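Polyketide synthase PksR (Bacillus subtilis, PDB 4U3V) takes part in the assembly of the antibiotic polyketide bacillaene, this piece of it being the double-hotdog enoyl-isomerase domain. Local coordinates at residues F35-Y41 / R51-T57; M207-Y212 / Y278-L283. All coordinates share one frame; numbering follows the deposited sequence.

Contact 1: residues F35-Y41 / R51-T57; sequences FTYDEPY and RVLVGAT
R51 and Y37 meet flat on flat: the guanidinium lies over one face of the phenol ring, the two planes only 10° apart, with R51 CZ 3.8 Å from the centroid of the Y37 ring. This cation-pi stack lies in the N-terminal hotdog half, where the type I turn T36-E39 takes strand 31-36 into helix 40-43. The chain of R51, extended from CG to NE, brings CD over the same face as a CH-pi partner. Y37 holds its ring on the carbonyl side, CG turned away from N (chi1 -177°), where one arginine can serve ring and carbonyl alike. R51 NH1 donates to Y37 O at 2.8 Å, a bent bond in the guanidinium plane but above the carbonyl plane.

Deeper in, L53, branched at its end, puts one methyl between two rings. Its CD1 sits over one face of F35, 3.7 Å from F35 CG, and at the edge of the Y41 ring, 3.7 Å from Y41 CE2. H199, from the C-terminal hotdog half, stacks on F35. The Y41 hydroxyl donates to T57 OG1 at 2.6 Å; T57 OG1 in turn donates a hydrogen bond to V54 O, in the carbonyl plane, and V54 O also accepts from T57 N. A water links Y41 O to V54 N.

The chemistry divides by depth: a delocalised cation suits the partly exposed side, shared by an aromatic face and a carbonyl, whereas inside, tyrosine and threonine hydroxyls form a directed chain of hydrogen bonds ending on V54 O, in the turn leading into helix 56-69.

Contact 2: residues M207-Y212 / Y278-L283; sequences MTNSAY and YSGYSL
Two tyrosines of one strand, Y278 and Y281, both point at the same helix although they are three residues apart, a spacing that would put them on opposite faces of a regular strand. A G1 beta bulge explains it: G280 and Y281 together face F263 of the adjacent strand, and the extra residue brings Y281 round to the helix side. G280 has positive phi (61°), which glycine adopts readily. The setting is the C-terminal hotdog fold, in which helix 205-219 is the sausage and the curved antiparallel sheet the bun; the short axes of 207-212 and 278-283 run 10.7 Å apart at 65°.

Both rings approach the helix with their hydroxyl ends leading, and each hydroxyl finds a different part of T208. Y278 OH pairs with T208 OG1 at 2.7 Å, and either could be the donor; T208 OG1 lies near the plane of the Y278 ring, at its edge. M207 CG also comes to that edge, 3.3 Å from Y278 OH. Y281 OH instead donates to T208 O at 2.8 Å, arriving from above the carbonyl plane; the same oxygen also accepts from Y212 N in the helix. Tyrosine suits both strand positions, since its ring fills a buried layer while its hydroxyl meets the polar atoms of the helix.

Small and apolar groups complete the fit. A211 carries only a methyl toward the strand, and its CB rests 3.9 Å from Y281 CE1. Y212 extends its ring toward the strand's end, where its edge receives L283 CD2 at 4.1 Å from Y212 CE1.

How the contacts relate
From the N terminus, strand 31-36 runs into helix 40-43, and contact 1 closes a short loop when the chain returns through strand 50-52 into helix 56-69, all within the N-terminal hotdog. Contact 2 opens only much later, at helix 205-219, and closes a long excursion through three strands when strand 274-283 comes back to pack against that helix in the C-terminal hotdog. The two therefore follow in series, neither nested nor crossed, with centres about 18 Å apart. They nevertheless touch: A56 CB packs 3.9 Å from T208 CB, where the N-terminal part of helix 56-69 meets helix 205-219, joining the two hotdog halves.

Contact 1: residues F35-Y41 / R51-T57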
loop_
_atom_site.group_PDB
_atom_site.type_symbol
_atom_site.label_atom_id
_atom_site.label_comp_id
_atom_site.label_asym_id
_atom_site.label_seq_id
_atom_site.Cartn_x
_atom_site.Cartn_y
_atom_site.Cartn_z
ATOM N N PHE A 35 -11.062 -3.351 12.783
ATOM C CA PHE A 35 -9.901 -2.641 13.356
ATOM C C PHE A 35 -10.362 -1.896 14.599
ATOM O O PHE A 35 -11.367 -1.189 14.571
ATOM C CB PHE A 35 -9.325 -1.639 12.353
ATOM C CG PHE A 35 -8.710 -2.295 11.171
ATOM C CD1 PHE A 35 -7.411 -2.765 11.252
ATOM C CD2 PHE A 35 -9.477 -2.594 10.047
ATOM C CE1 PHE A 35 -6.825 -3.445 10.164
ATOM C CE2 PHE A 35 -8.896 -3.279 8.971
ATOM C CZ PHE A 35 -7.586 -3.715 9.039
ATOM N N THR A 36 -9.627 -2.072 15.684
ATOM C CA THR A 36 -10.055 -1.478 16.970
ATOM C C THR A 36 -9.089 -0.352 17.403
ATOM O O THR A 36 -7.919 -0.320 17.026
ATOM C CB THR A 36 -10.157 -2.572 18.044
ATOM O OG1 THR A 36 -10.813 -2.042 19.210
ATOM C CG2 THR A 36 -8.798 -3.089 18.426
ATOM N N TYR A 37 -9.588 0.603 18.183
ATOM C CA TYR A 37 -8.818 1.802 18.520
ATOM C C TYR A 37 -7.456 1.427 19.065
ATOM O O TYR A 37 -6.445 2.056 18.738
ATOM C CB TYR A 37 -9.567 2.629 19.579
ATOM C CG TYR A 37 -8.891 3.926 19.952
ATOM C CD1 TYR A 37 -8.953 5.035 19.097
ATOM C CD2 TYR A 37 -8.294 4.092 21.206
ATOM C CE1 TYR A 37 -8.380 6.247 19.447
ATOM C CE2 TYR A 37 -7.674 5.293 21.542
ATOM C CZ TYR A 37 -7.733 6.360 20.664
ATOM O OH TYR A 37 -7.205 7.590 21.011
ATOM N N ASP A 38 -7.429 0.449 19.954
ATOM C CA ASP A 38 -6.235 0.230 20.766
ATOM C C ASP A 38 -5.176 -0.695 20.158
ATOM O O ASP A 38 -4.129 -0.870 20.755
ATOM C CB ASP A 38 -6.602 -0.302 22.151
ATOM C CG ASP A 38 -7.203 0.762 23.052
ATOM O OD1 ASP A 38 -6.976 1.965 22.806
ATOM O OD2 ASP A 38 -7.912 0.388 24.013
ATOM N N GLU A 39 -5.449 -1.347 19.029
ATOM C CA GLU A 39 -4.458 -2.294 18.505
ATOM C C GLU A 39 -3.278 -1.579 17.780
ATOM O O GLU A 39 -3.426 -0.438 17.317
ATOM C CB GLU A 39 -5.137 -3.302 17.577
ATOM C CG GLU A 39 -5.635 -2.690 16.281
ATOM C CD GLU A 39 -6.207 -3.748 15.374
ATOM O OE1 GLU A 39 -7.451 -3.842 15.287
ATOM O OE2 GLU A 39 -5.418 -4.543 14.807
ATOM N N PRO A 40 -2.094 -2.222 17.716
ATOM C CA PRO A 40 -0.902 -1.506 17.210
ATOM C C PRO A 40 -1.031 -1.009 15.758
ATOM O O PRO A 40 -0.562 0.075 15.441
ATOM C CB PRO A 40 0.217 -2.553 17.324
ATOM C CG PRO A 40 -0.225 -3.477 18.415
ATOM C CD PRO A 40 -1.737 -3.462 18.435
ATOM N N TYR A 41 -1.766 -1.736 14.916
ATOM C CA TYR A 41 -2.010 -1.267 13.538
ATOM C C TYR A 41 -2.706 0.110 13.498
ATOM O O TYR A 41 -2.483 0.905 12.580
ATOM C CB TYR A 41 -2.858 -2.306 12.807
ATOM C CG TYR A 41 -2.956 -2.093 11.305
ATOM C CD1 TYR A 41 -2.019 -2.655 10.453
ATOM C CD2 TYR A 41 -4.001 -1.353 10.748
ATOM C CE1 TYR A 41 -2.135 -2.512 9.076
ATOM C CE2 TYR A 41 -4.148 -1.238 9.377
ATOM C CZ TYR A 41 -3.188 -1.793 8.547
ATOM O OH TYR A 41 -3.347 -1.729 7.165
ATOM N N ARG A 51 -6.550 8.874 15.043
ATOM C CA ARG A 51 -6.116 7.569 14.497
ATOM C C ARG A 51 -6.847 7.256 13.197
ATOM O O ARG A 51 -8.064 7.102 13.196
ATOM C CB ARG A 51 -6.314 6.508 15.552
ATOM C CG ARG A 51 -5.509 6.854 16.801
ATOM C CD ARG A 51 -5.169 5.659 17.649
ATOM N NE ARG A 51 -4.706 6.090 18.976
ATOM C CZ ARG A 51 -4.581 5.293 20.037
ATOM N NH1 ARG A 51 -4.900 4.001 19.965
ATOM N NH2 ARG A 51 -4.131 5.787 21.187
ATOM N N VAL A 52 -6.140 7.352 12.072
ATOM C CA VAL A 52 -6.753 7.235 10.754
ATOM C C VAL A 52 -6.266 5.927 10.135
ATOM O O VAL A 52 -5.066 5.655 10.151
ATOM C CB VAL A 52 -6.286 8.392 9.851
ATOM C CG1 VAL A 52 -6.724 8.180 8.405
ATOM C CG2 VAL A 52 -6.752 9.742 10.408
ATOM N N LEU A 53 -7.179 5.052 9.707
ATOM C CA LEU A 53 -6.721 3.753 9.189
ATOM C C LEU A 53 -5.811 3.998 7.981
ATOM O O LEU A 53 -6.149 4.796 7.090
ATOM C CB LEU A 53 -7.941 2.908 8.779
ATOM C CG LEU A 53 -7.671 1.432 8.475
ATOM C CD1 LEU A 53 -7.213 0.728 9.744
ATOM C CD2 LEU A 53 -8.970 0.813 7.972
ATOM N N VAL A 54 -4.654 3.315 7.929
ATOM C CA VAL A 54 -3.725 3.608 6.851
ATOM C C VAL A 54 -4.349 3.231 5.501
ATOM O O VAL A 54 -5.011 2.188 5.376
ATOM C CB VAL A 54 -2.362 2.909 7.023
ATOM C CG1 VAL A 54 -1.581 3.519 8.177
ATOM C CG2 VAL A 54 -2.548 1.409 7.192
ATOM N N GLY A 55 -4.136 4.074 4.495
ATOM C CA GLY A 55 -4.683 3.813 3.147
ATOM C C GLY A 55 -4.196 2.506 2.507
ATOM O O GLY A 55 -4.902 1.892 1.701
ATOM N N ALA A 56 -3.014 2.059 2.929
ATOM C CA ALA A 56 -2.474 0.752 2.526
ATOM C C ALA A 56 -3.417 -0.446 2.762
ATOM O O ALA A 56 -3.285 -1.490 2.111
ATOM C CB ALA A 56 -1.111 0.543 3.221
ATOM N N THR A 57 -4.330 -0.313 3.732
ATOM C CA THR A 57 -5.278 -1.357 4.037
ATOM C C THR A 57 -6.079 -1.744 2.800
ATOM O O THR A 57 -6.398 -2.896 2.573
ATOM C CB THR A 57 -6.226 -0.898 5.170
ATOM O OG1 THR A 57 -5.439 -0.411 6.285
ATOM C CG2 THR A 57 -7.079 -2.078 5.650
HETATM O O HOH W 1 -3.871 2.354 10.556
#

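Contact 2: residues M207-Y212 / Y278-L283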
loop_
_atom_site.group_PDB
_atom_site.type_symbol
_atom_site.label_atom_id
_atom_site.label_comp_id
_atom_site.label_asym_id
_atom_site.label_seq_id
_atom_site.Cartn_x
_atom_site.Cartn_y
_atom_site.Cartn_z
ATOM N N MET A 207 3.410 -3.900 3.047
ATOM C CA MET A 207 4.200 -3.802 1.800
ATOM C C MET A 207 3.846 -2.489 1.099
ATOM O O MET A 207 4.705 -1.606 0.827
ATOM C CB MET A 207 3.842 -4.984 0.893
ATOM C CG MET A 207 4.366 -4.865 -0.527
ATOM S SD MET A 207 6.122 -5.240 -0.457
ATOM C CE MET A 207 5.927 -7.024 -0.521
ATOM N N THR A 208 2.555 -2.281 0.934
ATOM C CA THR A 208 2.097 -1.048 0.300
ATOM C C THR A 208 2.461 0.165 1.120
ATOM O O THR A 208 2.894 1.197 0.606
ATOM C CB THR A 208 0.560 -1.146 0.130
ATOM O OG1 THR A 208 0.264 -2.350 -0.598
ATOM C CG2 THR A 208 0.008 0.080 -0.573
ATOM N N ASN A 209 2.351 0.072 2.432
ATOM C CA ASN A 209 2.688 1.225 3.202
ATOM C C ASN A 209 4.206 1.530 3.140
ATOM O O ASN A 209 4.592 2.684 3.261
ATOM C CB ASN A 209 2.239 1.040 4.662
ATOM C CG ASN A 209 2.286 2.333 5.433
ATOM O OD1 ASN A 209 1.443 3.207 5.225
ATOM N ND2 ASN A 209 3.307 2.489 6.326
ATOM N N SER A 210 5.047 0.491 3.036
ATOM C CA SER A 210 6.482 0.704 2.954
ATOM C C SER A 210 6.797 1.502 1.706
ATOM O O SER A 210 7.694 2.370 1.727
ATOM C CB SER A 210 7.224 -0.634 2.919
ATOM O OG SER A 210 7.059 -1.241 4.196
ATOM N N ALA A 211 6.005 1.280 0.666
ATOM C CA ALA A 211 6.195 2.029 -0.575
ATOM C C ALA A 211 5.874 3.504 -0.334
ATOM O O ALA A 211 6.597 4.390 -0.771
ATOM C CB ALA A 211 5.360 1.435 -1.727
ATOM N N TYR A 212 4.812 3.801 0.417
ATOM C CA TYR A 212 4.539 5.183 0.770
ATOM C C TYR A 212 5.692 5.810 1.592
ATOM O O TYR A 212 6.082 6.945 1.373
ATOM C CB TYR A 212 3.205 5.194 1.539
ATOM C CG TYR A 212 2.785 6.492 2.133
ATOM C CD1 TYR A 212 2.781 7.674 1.398
ATOM C CD2 TYR A 212 2.277 6.516 3.427
ATOM C CE1 TYR A 212 2.362 8.867 1.981
ATOM C CE2 TYR A 212 1.816 7.689 3.998
ATOM C CZ TYR A 212 1.874 8.856 3.288
ATOM O OH TYR A 212 1.379 10.008 3.900
ATOM N N TYR A 278 3.406 -2.220 -8.704
ATOM C CA TYR A 278 2.399 -1.148 -8.654
ATOM C C TYR A 278 2.699 -0.130 -9.742
ATOM O O TYR A 278 3.850 0.207 -9.957
ATOM C CB TYR A 278 2.504 -0.355 -7.339
ATOM C CG TYR A 278 2.399 -1.171 -6.064
ATOM C CD1 TYR A 278 1.227 -1.139 -5.291
ATOM C CD2 TYR A 278 3.486 -1.861 -5.571
ATOM C CE1 TYR A 278 1.155 -1.798 -4.080
ATOM C CE2 TYR A 278 3.436 -2.503 -4.335
ATOM C CZ TYR A 278 2.260 -2.499 -3.607
ATOM O OH TYR A 278 2.215 -3.119 -2.368
ATOM N N SER A 279 1.668 0.437 -10.327
ATOM C CA SER A 279 1.857 1.492 -11.306
ATOM C C SER A 279 0.889 2.643 -11.019
ATOM O O SER A 279 -0.258 2.435 -10.578
ATOM C CB SER A 279 1.741 0.906 -12.736
ATOM O OG SER A 279 0.541 1.307 -13.354
ATOM N N GLY A 280 1.363 3.887 -11.139
ATOM C CA GLY A 280 0.516 5.027 -10.802
ATOM C C GLY A 280 0.064 5.016 -9.353
ATOM O O GLY A 280 -1.109 5.262 -9.044
ATOM N N TYR A 281 1.022 4.762 -8.462
ATOM C CA TYR A 281 0.834 4.989 -7.040
ATOM C C TYR A 281 0.798 6.498 -6.807
ATOM O O TYR A 281 1.807 7.210 -7.030
ATOM C CB TYR A 281 2.027 4.337 -6.341
ATOM C CG TYR A 281 1.889 4.091 -4.856
ATOM C CD1 TYR A 281 1.926 2.757 -4.361
ATOM C CD2 TYR A 281 1.873 5.139 -3.953
ATOM C CE1 TYR A 281 1.840 2.508 -2.992
ATOM C CE2 TYR A 281 1.768 4.883 -2.576
ATOM C CZ TYR A 281 1.790 3.571 -2.120
ATOM O OH TYR A 281 1.678 3.305 -0.762
ATOM N N SER A 282 -0.348 7.004 -6.337
ATOM C CA SER A 282 -0.660 8.448 -6.407
ATOM C C SER A 282 -0.598 9.092 -5.040
ATOM O O SER A 282 -1.251 8.601 -4.101
ATOM C CB SER A 282 -2.126 8.613 -6.913
ATOM O OG SER A 282 -2.226 8.187 -8.262
ATOM N N LEU A 283 0.109 10.229 -4.958
ATOM C CA LEU A 283 0.103 11.111 -3.807
ATOM C C LEU A 283 -0.428 12.476 -4.235
ATOM O O LEU A 283 -0.030 13.037 -5.258
ATOM C CB LEU A 283 1.510 11.273 -3.217
ATOM C CG LEU A 283 1.995 10.196 -2.238
ATOM C CD1 LEU A 283 2.120 8.855 -2.933
ATOM C CD2 LEU A 283 3.324 10.614 -1.638
#